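PDB 6V2T: dTDP-4-amino-4,6-dideoxyglucose formyltransferase, which probably transfers a formyl group from a folate cofactor to the 4-amino group of dTDP-4-amino-4,6-dideoxyglucose, a sugar linked to O-antigen synthesis. Local coordinates for residues P130-I135 against K216-L221; V163-W168 against L235-S240; A247-P252 against V257-S262. One frame throughout, in Å; residues are numbered along the deposited sequence. Where two conformers were deposited one is given.

Interaction 1 (P130-I135 against K216-L221); sequences PQVFSI and KALCKL. With 0FX (dTDP-4-amino-4,6-dideoxyglucose), chain G.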
loop_
_atom_site.group_PDB
_atom_site.type_symbol
_atom_site.label_atom_id
_atom_site.label_comp_id
_atom_site.label_asym_id
_atom_site.label_seq_id
_atom_site.Cartn_x
_atom_site.Cartn_y
_atom_site.Cartn_z
ATOM N N PRO B 130 -18.124 2.329 9.782
ATOM C CA PRO B 130 -17.834 2.155 11.217
ATOM C C PRO B 130 -16.413 1.700 11.553
ATOM O O PRO B 130 -15.853 2.214 12.472
ATOM C CB PRO B 130 -18.901 1.146 11.655
ATOM C CG PRO B 130 -20.054 1.472 10.734
ATOM C CD PRO B 130 -19.380 1.674 9.388
ATOM N N GLN B 131 -15.834 0.773 10.781
ATOM C CA GLN B 131 -14.480 0.254 11.056
ATOM C C GLN B 131 -13.428 1.356 10.861
ATOM O O GLN B 131 -12.468 1.303 11.568
ATOM C CB GLN B 131 -14.219 -1.013 10.235
ATOM C CG GLN B 131 -13.789 -0.720 8.808
ATOM C CD GLN B 131 -14.927 -0.302 7.900
ATOM O OE1 GLN B 131 -16.094 -0.429 8.228
ATOM N NE2 GLN B 131 -14.568 0.161 6.717
ATOM N N VAL B 132 -13.640 2.373 10.015
ATOM C CA VAL B 132 -12.672 3.485 9.852
ATOM C C VAL B 132 -12.562 4.218 11.198
ATOM O O VAL B 132 -11.447 4.387 11.696
ATOM C CB VAL B 132 -13.078 4.461 8.731
ATOM C CG1 VAL B 132 -12.168 5.662 8.711
ATOM C CG2 VAL B 132 -13.105 3.771 7.375
ATOM N N PHE B 133 -13.686 4.660 11.710
ATOM C CA PHE B 133 -13.812 5.334 13.039
ATOM C C PHE B 133 -13.339 4.384 14.148
ATOM O O PHE B 133 -12.569 4.815 14.969
ATOM C CB PHE B 133 -15.228 5.865 13.217
ATOM C CG PHE B 133 -15.542 6.937 12.207
ATOM C CD1 PHE B 133 -15.115 8.243 12.414
ATOM C CD2 PHE B 133 -16.208 6.631 11.030
ATOM C CE1 PHE B 133 -15.369 9.218 11.458
ATOM C CE2 PHE B 133 -16.411 7.604 10.059
ATOM C CZ PHE B 133 -16.030 8.895 10.300
ATOM N N SER B 134 -13.696 3.111 14.136
ATOM C CA SER B 134 -13.268 2.214 15.235
ATOM C C SER B 134 -11.734 2.112 15.266
ATOM O O SER B 134 -11.181 1.988 16.385
ATOM C CB SER B 134 -13.911 0.843 15.177
ATOM O OG SER B 134 -15.257 0.922 15.610
ATOM N N ILE B 135 -11.059 2.059 14.107
ATOM C CA ILE B 135 -9.593 1.803 14.087
ATOM C C ILE B 135 -8.937 2.941 14.865
ATOM O O ILE B 135 -7.959 2.697 15.569
ATOM C CB ILE B 135 -9.044 1.672 12.647
ATOM C CG1 ILE B 135 -9.286 0.259 12.116
ATOM C CG2 ILE B 135 -7.573 2.082 12.567
ATOM C CD1 ILE B 135 -9.190 0.097 10.569
ATOM N N LYS B 216 -15.061 12.549 5.317
ATOM C CA LYS B 216 -14.372 13.503 4.417
ATOM C C LYS B 216 -13.405 14.397 5.204
ATOM O O LYS B 216 -12.261 14.553 4.737
ATOM C CB LYS B 216 -15.410 14.307 3.625
ATOM C CG LYS B 216 -16.147 13.465 2.609
ATOM C CD LYS B 216 -17.146 14.205 1.748
ATOM C CE LYS B 216 -17.535 13.383 0.528
ATOM N NZ LYS B 216 -18.803 13.861 -0.071
ATOM N N ALA B 217 -13.773 14.860 6.395
ATOM C CA ALA B 217 -12.882 15.678 7.256
ATOM C C ALA B 217 -11.643 14.875 7.672
ATOM O O ALA B 217 -10.528 15.453 7.630
ATOM C CB ALA B 217 -13.616 16.213 8.466
ATOM N N LEU B 218 -11.798 13.607 8.077
ATOM C CA LEU B 218 -10.658 12.760 8.525
ATOM C C LEU B 218 -9.668 12.615 7.379
ATOM O O LEU B 218 -8.462 12.448 7.631
ATOM C CB LEU B 218 -11.131 11.351 8.889
ATOM C CG LEU B 218 -11.538 11.113 10.334
ATOM C CD1 LEU B 218 -11.943 9.654 10.475
ATOM C CD2 LEU B 218 -10.408 11.471 11.287
ATOM N N CYS B 219 -10.187 12.657 6.159
ATOM C CA CYS B 219 -9.427 12.349 4.928
ATOM C C CYS B 219 -8.413 13.463 4.673
ATOM O O CYS B 219 -7.364 13.156 4.142
ATOM C CB CYS B 219 -10.360 12.164 3.744
ATOM S SG CYS B 219 -11.082 10.502 3.650
ATOM N N LYS B 220 -8.717 14.700 5.089
ATOM C CA LYS B 220 -7.863 15.889 4.845
ATOM C C LYS B 220 -6.755 15.883 5.891
ATOM O O LYS B 220 -7.018 16.222 7.069
ATOM C CB LYS B 220 -8.678 17.187 4.876
ATOM C CG LYS B 220 -7.860 18.425 4.532
ATOM C CD LYS B 220 -8.645 19.719 4.479
ATOM C CE LYS B 220 -7.707 20.911 4.499
ATOM N NZ LYS B 220 -8.450 22.191 4.496
ATOM N N LEU B 221 -5.563 15.458 5.493
ATOM C CA LEU B 221 -4.437 15.327 6.437
ATOM C C LEU B 221 -3.867 16.718 6.738
ATOM O O LEU B 221 -3.815 17.541 5.822
ATOM C CB LEU B 221 -3.370 14.436 5.802
ATOM C CG LEU B 221 -3.845 13.035 5.446
ATOM C CD1 LEU B 221 -2.699 12.271 4.797
ATOM C CD2 LEU B 221 -4.379 12.303 6.666
HETATM O O4P 0FX G . -20.656 -1.015 3.107
HETATM P P2 0FX G . -21.214 -0.689 1.720
HETATM O O3P 0FX G . -22.179 -1.719 1.226
HETATM O O1G 0FX G . -22.016 0.632 1.995
HETATM C C1G 0FX G . -23.393 0.676 1.626
HETATM C C2G 0FX G . -23.572 2.018 0.945
HETATM O O2G 0FX G . -22.768 2.187 -0.237
HETATM C C3G 0FX G . -23.178 3.078 1.960
HETATM O O3G 0FX G . -23.455 4.349 1.354
HETATM C C4G 0FX G . -23.916 2.884 3.300
HETATM N N4A 0FX G . -23.305 3.751 4.311
HETATM C C5G 0FX G . -23.883 1.465 3.856
HETATM C C6G 0FX G . -24.837 1.324 5.060
HETATM O O5G 0FX G . -24.226 0.558 2.804
HETATM O OPP 0FX G . -20.239 -0.576 0.334
HETATM P P 0FX G . -19.391 0.742 0.280
HETATM O O1P 0FX G . -20.079 2.024 0.244
HETATM O O2P 0FX G . -18.611 0.687 -1.006
HETATM O O5 0FX G . -18.218 0.779 1.336
HETATM C C5 0FX G . -17.507 -0.383 1.670
HETATM C C4 0FX G . -16.183 0.070 2.297
HETATM O O4 0FX G . -15.323 0.686 1.336
HETATM C C3 0FX G . -16.329 1.162 3.372
HETATM O O3 0FX G . -16.719 0.632 4.631
HETATM C C2 0FX G . -14.956 1.879 3.382
HETATM C C1 0FX G . -14.527 1.671 1.903
HETATM N N11 0FX G . -14.706 2.910 1.159
HETATM C C61 0FX G . -15.778 3.131 0.367
HETATM C C51 0FX G . -15.870 4.332 -0.334
HETATM C C5A 0FX G . -17.079 4.603 -1.223
HETATM C C21 0FX G . -13.731 3.821 1.274
HETATM O O21 0FX G . -12.675 3.557 2.083
HETATM N N31 0FX G . -13.789 5.008 0.622
HETATM C C41 0FX G . -14.848 5.277 -0.187
HETATM O O41 0FX G . -14.911 6.499 -0.794
#

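Interaction 2 (V163-W168 against L235-S240); sequences VPIFEW and LLRALS. With NA (sodium ion), chain J; EDO (1,2-ethanediol), chain I.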
loop_
_atom_site.group_PDB
_atom_site.type_symbol
_atom_site.label_atom_id
_atom_site.label_comp_id
_atom_site.label_asym_id
_atom_site.label_seq_id
_atom_site.Cartn_x
_atom_site.Cartn_y
_atom_site.Cartn_z
ATOM N N VAL B 163 -16.505 -8.011 16.094
ATOM C CA VAL B 163 -15.309 -8.605 15.453
ATOM C C VAL B 163 -14.125 -7.859 16.034
ATOM O O VAL B 163 -14.220 -6.667 16.384
ATOM C CB VAL B 163 -15.365 -8.581 13.909
ATOM C CG1 VAL B 163 -16.704 -9.047 13.382
ATOM C CG2 VAL B 163 -15.019 -7.222 13.352
ATOM N N PRO B 164 -13.002 -8.582 16.227
ATOM C CA PRO B 164 -11.788 -7.983 16.761
ATOM C C PRO B 164 -11.173 -7.058 15.707
ATOM O O PRO B 164 -11.417 -7.252 14.517
ATOM C CB PRO B 164 -10.891 -9.201 17.055
ATOM C CG PRO B 164 -11.338 -10.235 16.040
ATOM C CD PRO B 164 -12.828 -10.001 15.868
ATOM N N ILE B 165 -10.488 -6.030 16.186
ATOM C CA ILE B 165 -9.568 -5.173 15.394
ATOM C C ILE B 165 -8.142 -5.407 15.885
ATOM O O ILE B 165 -7.899 -5.241 17.091
ATOM C CB ILE B 165 -9.947 -3.700 15.514
ATOM C CG1 ILE B 165 -11.391 -3.478 15.072
ATOM C CG2 ILE B 165 -8.972 -2.844 14.700
ATOM C CD1 ILE B 165 -11.799 -2.042 15.096
ATOM N N PHE B 166 -7.229 -5.678 14.959
ATOM C CA PHE B 166 -5.791 -5.845 15.269
ATOM C C PHE B 166 -5.030 -4.564 14.924
ATOM O O PHE B 166 -5.519 -3.764 14.073
ATOM C CB PHE B 166 -5.293 -7.101 14.564
ATOM C CG PHE B 166 -6.126 -8.331 14.834
ATOM C CD1 PHE B 166 -6.185 -8.880 16.106
ATOM C CD2 PHE B 166 -6.853 -8.939 13.829
ATOM C CE1 PHE B 166 -6.939 -10.018 16.364
ATOM C CE2 PHE B 166 -7.618 -10.069 14.089
ATOM C CZ PHE B 166 -7.663 -10.608 15.353
ATOM N N GLU B 167 -3.872 -4.379 15.576
ATOM C CA GLU B 167 -2.878 -3.291 15.359
ATOM C C GLU B 167 -2.559 -3.139 13.866
ATOM O O GLU B 167 -2.286 -2.035 13.422
ATOM C CB GLU B 167 -1.565 -3.648 16.072
ATOM C CG GLU B 167 -1.325 -2.915 17.387
ATOM C CD GLU B 167 -2.395 -1.944 17.855
ATOM O OE1 GLU B 167 -2.370 -0.783 17.405
ATOM O OE2 GLU B 167 -3.216 -2.330 18.709
ATOM N N TRP B 168 -2.478 -4.273 13.168
ATOM C CA TRP B 168 -1.970 -4.341 11.768
ATOM C C TRP B 168 -3.138 -4.326 10.768
ATOM O O TRP B 168 -2.904 -4.638 9.603
ATOM C CB TRP B 168 -1.138 -5.601 11.554
ATOM C CG TRP B 168 -1.873 -6.865 11.866
ATOM C CD1 TRP B 168 -2.615 -7.650 11.031
ATOM C CD2 TRP B 168 -1.875 -7.524 13.137
ATOM N NE1 TRP B 168 -3.100 -8.740 11.706
ATOM C CE2 TRP B 168 -2.666 -8.683 13.001
ATOM C CE3 TRP B 168 -1.309 -7.221 14.375
ATOM C CZ2 TRP B 168 -2.904 -9.545 14.069
ATOM C CZ3 TRP B 168 -1.548 -8.078 15.429
ATOM C CH2 TRP B 168 -2.319 -9.225 15.274
ATOM N N LEU B 235 -4.311 6.455 12.013
ATOM C CA LEU B 235 -5.126 7.305 11.103
ATOM C C LEU B 235 -4.981 6.814 9.655
ATOM O O LEU B 235 -6.041 6.679 8.953
ATOM C CB LEU B 235 -4.643 8.751 11.216
ATOM C CG LEU B 235 -5.213 9.741 10.203
ATOM C CD1 LEU B 235 -6.718 9.788 10.324
ATOM C CD2 LEU B 235 -4.611 11.142 10.413
ATOM N N LEU B 236 -3.740 6.630 9.184
ATOM C CA LEU B 236 -3.496 6.264 7.752
ATOM C C LEU B 236 -3.998 4.829 7.487
ATOM O O LEU B 236 -4.596 4.610 6.428
ATOM C CB LEU B 236 -2.013 6.426 7.416
ATOM C CG LEU B 236 -1.473 7.849 7.513
ATOM C CD1 LEU B 236 0.019 7.866 7.220
ATOM C CD2 LEU B 236 -2.225 8.804 6.592
ATOM N N ARG B 237 -3.819 3.888 8.417
ATOM C CA ARG B 237 -4.365 2.510 8.220
ATOM C C ARG B 237 -5.897 2.526 8.232
ATOM O O ARG B 237 -6.495 1.801 7.374
ATOM C CB ARG B 237 -3.718 1.487 9.162
ATOM C CG ARG B 237 -4.278 1.437 10.574
ATOM C CD ARG B 237 -3.360 0.537 11.397
ATOM N NE ARG B 237 -3.626 0.642 12.818
ATOM C CZ ARG B 237 -4.502 -0.073 13.514
ATOM N NH1 ARG B 237 -5.272 -0.998 12.952
ATOM N NH2 ARG B 237 -4.606 0.159 14.809
ATOM N N ALA B 238 -6.531 3.389 9.052
ATOM C CA ALA B 238 -7.999 3.541 9.125
ATOM C C ALA B 238 -8.529 4.014 7.766
ATOM O O ALA B 238 -9.638 3.645 7.410
ATOM C CB ALA B 238 -8.401 4.540 10.190
ATOM N N LEU B 239 -7.754 4.847 7.075
ATOM C CA LEU B 239 -8.152 5.548 5.823
ATOM C C LEU B 239 -7.655 4.770 4.586
ATOM O O LEU B 239 -7.885 5.224 3.451
ATOM C CB LEU B 239 -7.589 6.961 5.887
ATOM C CG LEU B 239 -8.279 7.864 6.912
ATOM C CD1 LEU B 239 -7.691 9.270 6.885
ATOM C CD2 LEU B 239 -9.790 7.926 6.717
ATOM N N SER B 240 -7.065 3.605 4.789
ATOM C CA SER B 240 -6.525 2.742 3.719
ATOM C C SER B 240 -7.482 1.591 3.478
ATOM O O SER B 240 -7.758 0.810 4.406
ATOM C CB SER B 240 -5.142 2.296 4.018
ATOM O OG SER B 240 -4.324 3.434 4.184
HETATM NA NA NA J . -2.995 -5.301 7.484
HETATM C C1 EDO I . -6.210 -1.982 17.293
HETATM O O1 EDO I . -6.620 -0.883 16.482
HETATM C C2 EDO I . -6.241 -1.553 18.703
HETATM O O2 EDO I . -5.554 -0.307 18.862
HETATM O O HOH W 1 -3.305 -7.530 7.403
HETATM O O HOH W 2 -2.563 -4.223 5.335
#

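Interaction 3 (A247-P252 against V257-S262); sequences AYYLRP and VYIRLS. With PO4 (phosphate ion), chain F.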
loop_
_atom_site.group_PDB
_atom_site.type_symbol
_atom_site.label_atom_id
_atom_site.label_comp_id
_atom_site.label_asym_id
_atom_site.label_seq_id
_atom_site.Cartn_x
_atom_site.Cartn_y
_atom_site.Cartn_z
ATOM N N ALA B 247 -7.270 9.251 2.196
ATOM C CA ALA B 247 -6.389 10.237 2.845
ATOM C C ALA B 247 -5.642 11.002 1.750
ATOM O O ALA B 247 -5.165 10.365 0.807
ATOM C CB ALA B 247 -5.450 9.553 3.802
ATOM N N TYR B 248 -5.558 12.314 1.884
ATOM C CA TYR B 248 -4.761 13.200 1.004
ATOM C C TYR B 248 -4.290 14.404 1.812
ATOM O O TYR B 248 -4.916 14.707 2.827
ATOM C CB TYR B 248 -5.579 13.664 -0.200
ATOM C CG TYR B 248 -6.712 14.569 0.184
ATOM C CD1 TYR B 248 -7.933 14.044 0.578
ATOM C CD2 TYR B 248 -6.545 15.945 0.229
ATOM C CE1 TYR B 248 -8.980 14.861 0.961
ATOM C CE2 TYR B 248 -7.578 16.777 0.626
ATOM C CZ TYR B 248 -8.804 16.233 0.967
ATOM O OH TYR B 248 -9.818 17.034 1.385
ATOM N N TYR B 249 -3.223 15.064 1.360
ATOM C CA TYR B 249 -2.916 16.475 1.723
ATOM C C TYR B 249 -3.015 17.338 0.457
ATOM O O TYR B 249 -2.776 16.875 -0.692
ATOM C CB TYR B 249 -1.597 16.613 2.500
ATOM C CG TYR B 249 -0.348 16.169 1.778
ATOM C CD1 TYR B 249 0.357 17.042 0.948
ATOM C CD2 TYR B 249 0.124 14.874 1.913
ATOM C CE1 TYR B 249 1.505 16.639 0.292
ATOM C CE2 TYR B 249 1.275 14.457 1.264
ATOM C CZ TYR B 249 1.952 15.335 0.434
ATOM O OH TYR B 249 3.061 14.884 -0.210
ATOM N N LEU B 250 -3.431 18.588 0.679
ATOM C CA LEU B 250 -3.563 19.649 -0.350
ATOM C C LEU B 250 -2.195 20.288 -0.599
ATOM O O LEU B 250 -1.549 20.666 0.387
ATOM C CB LEU B 250 -4.547 20.704 0.159
ATOM C CG LEU B 250 -6.000 20.466 -0.218
ATOM C CD1 LEU B 250 -6.926 21.352 0.607
ATOM C CD2 LEU B 250 -6.199 20.688 -1.710
ATOM N N ARG B 251 -1.795 20.424 -1.864
ATOM C CA ARG B 251 -0.571 21.179 -2.263
ATOM C C ARG B 251 -0.936 22.643 -2.514
ATOM O O ARG B 251 -2.081 22.924 -2.867
ATOM C CB ARG B 251 0.047 20.501 -3.485
ATOM C CG ARG B 251 0.831 19.246 -3.134
ATOM C CD ARG B 251 1.325 18.447 -4.323
ATOM N NE ARG B 251 1.960 19.251 -5.362
ATOM C CZ ARG B 251 3.134 19.871 -5.245
ATOM N NH1 ARG B 251 3.610 20.540 -6.281
ATOM N NH2 ARG B 251 3.846 19.797 -4.127
ATOM N N PRO B 252 -0.010 23.620 -2.319
ATOM C CA PRO B 252 -0.287 25.030 -2.624
ATOM C C PRO B 252 -1.043 25.287 -3.942
ATOM O O PRO B 252 -1.947 26.089 -3.913
ATOM C CB PRO B 252 1.125 25.635 -2.625
ATOM C CG PRO B 252 1.811 24.875 -1.516
ATOM C CD PRO B 252 1.323 23.450 -1.710
ATOM N N VAL B 257 -2.066 14.987 -2.839
ATOM C CA VAL B 257 -1.274 13.741 -2.722
ATOM C C VAL B 257 -2.088 12.758 -1.888
ATOM O O VAL B 257 -2.263 13.030 -0.716
ATOM C CB VAL B 257 0.102 14.008 -2.115
ATOM C CG1 VAL B 257 0.856 12.699 -1.972
ATOM C CG2 VAL B 257 0.889 15.002 -2.966
ATOM N N TYR B 258 -2.523 11.646 -2.476
ATOM C CA TYR B 258 -3.248 10.576 -1.737
ATOM C C TYR B 258 -2.228 9.645 -1.075
ATOM O O TYR B 258 -1.236 9.196 -1.733
ATOM C CB TYR B 258 -4.255 9.838 -2.626
ATOM C CG TYR B 258 -5.442 10.692 -2.995
ATOM C CD1 TYR B 258 -6.570 10.754 -2.186
ATOM C CD2 TYR B 258 -5.409 11.501 -4.120
ATOM C CE1 TYR B 258 -7.653 11.552 -2.521
ATOM C CE2 TYR B 258 -6.479 12.307 -4.463
ATOM C CZ TYR B 258 -7.609 12.326 -3.669
ATOM O OH TYR B 258 -8.655 13.127 -3.996
ATOM N N ILE B 259 -2.488 9.355 0.203
ATOM C CA ILE B 259 -1.632 8.507 1.065
ATOM C C ILE B 259 -2.393 7.232 1.407
ATOM O O ILE B 259 -3.523 7.340 1.887
ATOM C CB ILE B 259 -1.228 9.289 2.327
ATOM C CG1 ILE B 259 -0.486 10.575 1.969
ATOM C CG2 ILE B 259 -0.408 8.415 3.259
ATOM C CD1 ILE B 259 0.902 10.346 1.397
ATOM N N ARG B 260 -1.749 6.078 1.225
ATOM C CA ARG B 260 -2.270 4.748 1.607
ATOM C C ARG B 260 -1.151 4.084 2.404
ATOM O O ARG B 260 0.043 4.369 2.116
ATOM C CB ARG B 260 -2.674 3.919 0.386
ATOM C CG ARG B 260 -3.834 4.498 -0.411
ATOM C CD ARG B 260 -4.086 3.833 -1.772
ATOM N NE ARG B 260 -5.123 4.585 -2.491
ATOM C CZ ARG B 260 -4.905 5.599 -3.366
ATOM N NH1 ARG B 260 -5.930 6.213 -3.927
ATOM N NH2 ARG B 260 -3.682 6.007 -3.700
ATOM N N LEU B 261 -1.527 3.232 3.343
ATOM C CA LEU B 261 -0.567 2.488 4.203
ATOM C C LEU B 261 -1.014 1.037 4.265
ATOM O O LEU B 261 -2.235 0.781 4.319
ATOM C CB LEU B 261 -0.549 3.135 5.594
ATOM C CG LEU B 261 0.464 2.573 6.596
ATOM C CD1 LEU B 261 1.133 3.696 7.360
ATOM C CD2 LEU B 261 -0.206 1.616 7.566
ATOM N N SER B 262 -0.070 0.111 4.252
ATOM C CA SER B 262 -0.338 -1.321 4.520
ATOM C C SER B 262 0.402 -1.708 5.798
ATOM O O SER B 262 1.467 -1.126 6.054
ATOM C CB SER B 262 0.142 -2.185 3.387
ATOM O OG SER B 262 1.528 -1.964 3.207
HETATM P P PO4 F . 0.569 0.578 0.055
HETATM O O1 PO4 F . -0.174 1.748 -0.623
HETATM O O2 PO4 F . -0.393 -0.617 0.146
HETATM O O3 PO4 F . 1.820 0.185 -0.755
HETATM O O4 PO4 F . 1.014 0.988 1.447
HETATM O O HOH W 3 -6.188 6.641 1.782
#

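Interaction 1 (P130-I135 against K216-L221)
Beside the nucleotide-sugar pocket, Phe133 and Val132 of helix 130-137 meet Leu218 near the end of helix 212-219. The first helix belongs to the formyl transferase region and the second to the C-terminal dimerization region, so this small contact joins the two. One methyl group, Leu218 CD1, does all the touching from its side. It sits 3.6 Å from Phe133 CE1, beside the corner of the ring formed by CD1, CE1 and CZ, and approaches obliquely. Val132 CG1 lies farther from the same methyl, at 4.4 Å. The Phe133 CA-CB bond does not aim at Leu218, but the ring reaches it. With CG anti to the carbonyl carbon (chi1 -64°), the far end of the ring swings over to the methyl.

Gln131, just before Val132, serves the ligand instead. Its NE2 donates a nearly straight hydrogen bond to O3 of the dTDP-4-amino-4,6-dideoxyglucose, 3.0 Å long with an N-H...O angle of 171°. The same NE2 is also hydrogen-bonded to Ser171 OG, which helps fix the rotation of the amide. Tyr175 and Val174 of helix 171-194 pack on the Gln131 side chain. Across the two helices no polar group takes part, so their join rests on dispersion and the burial of apolar surface, while Gln131 of the same helix turns its amide to the ligand.

Interaction 2 (V163-W168 against L235-S240)
Arg237, near the end of helix 229-238, reaches Phe166 and Glu167 of the loop 163-168. The strongest protein partner of its side chain is Asp169, whose backbone O accepts from NH1, and Asp234 forms a salt bridge with NE. NH2 donates to O1 of an ethanediol molecule, probably from the crystallisation liquor, at 2.8 Å and 165°, with the oxygen in the guanidinium plane. NH1 also makes a weak, bent bond to Phe166 O, 3.0 Å long with an angle of 121°. Glu167 has two conformers, so its side-chain contacts are tentative. In one of them OE1 lies 3.6 Å from Arg237 NH2 but well out of the guanidinium plane. That salt bridge would be one of charge alone. The other carboxylate oxygen, OE2, takes a weak hydrogen bond from O2 of the ethanediol.

Glu167 O rests over one face of the guanidinium, 3.0 Å from Arg237 CZ, where no N-H points at it. Arg237 reaches this far because its chain is extended from CG to NE. The contact ties a loop of the formyl transferase region, between strand 157-163 and helix 171-194, to a helix of the C-terminal dimerization region. At the end of the loop Trp168 O binds a sodium ion at 2.2 Å. Two waters, Asn173 and Ala263 complete that site.

Packing is light. Phe166 CB sits 3.4 Å above the plane of the Trp168 ring, over its centre. Ile165 CG2 comes near the edge of the guanidinium, 4.5 Å from Arg237 NH1, and Arg251 of the second subunit packs on Glu167 and Trp168.

Interaction 3 (A247-P252 against V257-S262)
Tyr249 and Val257 face each other across two antiparallel strands, their side chains lying side by side and pointing the same way. Tyr249 CB leaves the strand with CG held between the backbone N and the carbonyl carbon (chi1 62°), which lays the ring over Val257. Past CG, ring atom CD2 passes 4.0 Å from Val257 O. CE2 meets Val257 CB and CG1; Ile259 CD1 lies at the ring edge, 4.1 Å from Tyr249 CE2. Across the ring from CE2, CE1 touches Val257 CG2 on the same face. CZ comes to 3.4 Å from Val257 CB, which lies over the ring face, offset toward the rim, in a CH-pi contact. At the tip, OH lies almost equally close to Val257 CG2 and CG1, both on the same side of it. Arg251 CD packs against Val257 CG2 as well; its guanidinium is bound to Glu167 of the second subunit by a salt bridge.

The other face of the sheet carries Tyr248 and Tyr258. Tyr248 CB sits over the face of the Tyr258 ring, 3.9 Å from its centroid. The two rings themselves are oblique, with planes at 54°.

Backbone bonds set the register. Tyr249 and Val257 are a hydrogen-bonded pair, with Val257 N to Tyr249 O at 2.9 Å and a return bond from Tyr249 N to Val257 O. Tyr248 and Tyr258 are the non-hydrogen-bonded pair. Beyond them Ile259 N donates to Ala247 O at 2.9 Å. A water bridges Ala247 N and Ile259 O. Residues 257-262 also pair antiparallel with a strand of the second subunit. The arrangement is a beta hairpin whose longer strand carries the sheet across the dimer interface, in keeping with its place in the dimerization region.

Overall arrangement
The three contacts touch one another around the C-terminal helices and the hairpin. Interactions 1 and 2 have centres about 10 Å apart and share helix packing: Val132 O lies 3.4 Å from Ala238 CB. Interaction 3 lies wholly in the C-terminal region. Its centre is about 13 Å from that of interaction 1, and Leu221 N probably donates to Tyr248 O at 2.8 Å. The centres of interactions 2 and 3 are about 17 Å apart. Ser240 OG, 2.9 Å from Leu261 N, ties interaction 2 to the hairpin. Interaction 1 reaches the dTDP-sugar directly. The side chain of Arg237 in interaction 2 is about 12 Å from that ligand, and the side chain of Tyr258 in interaction 3 about 9 Å. Both interactions 2 and 3 touch the second subunit.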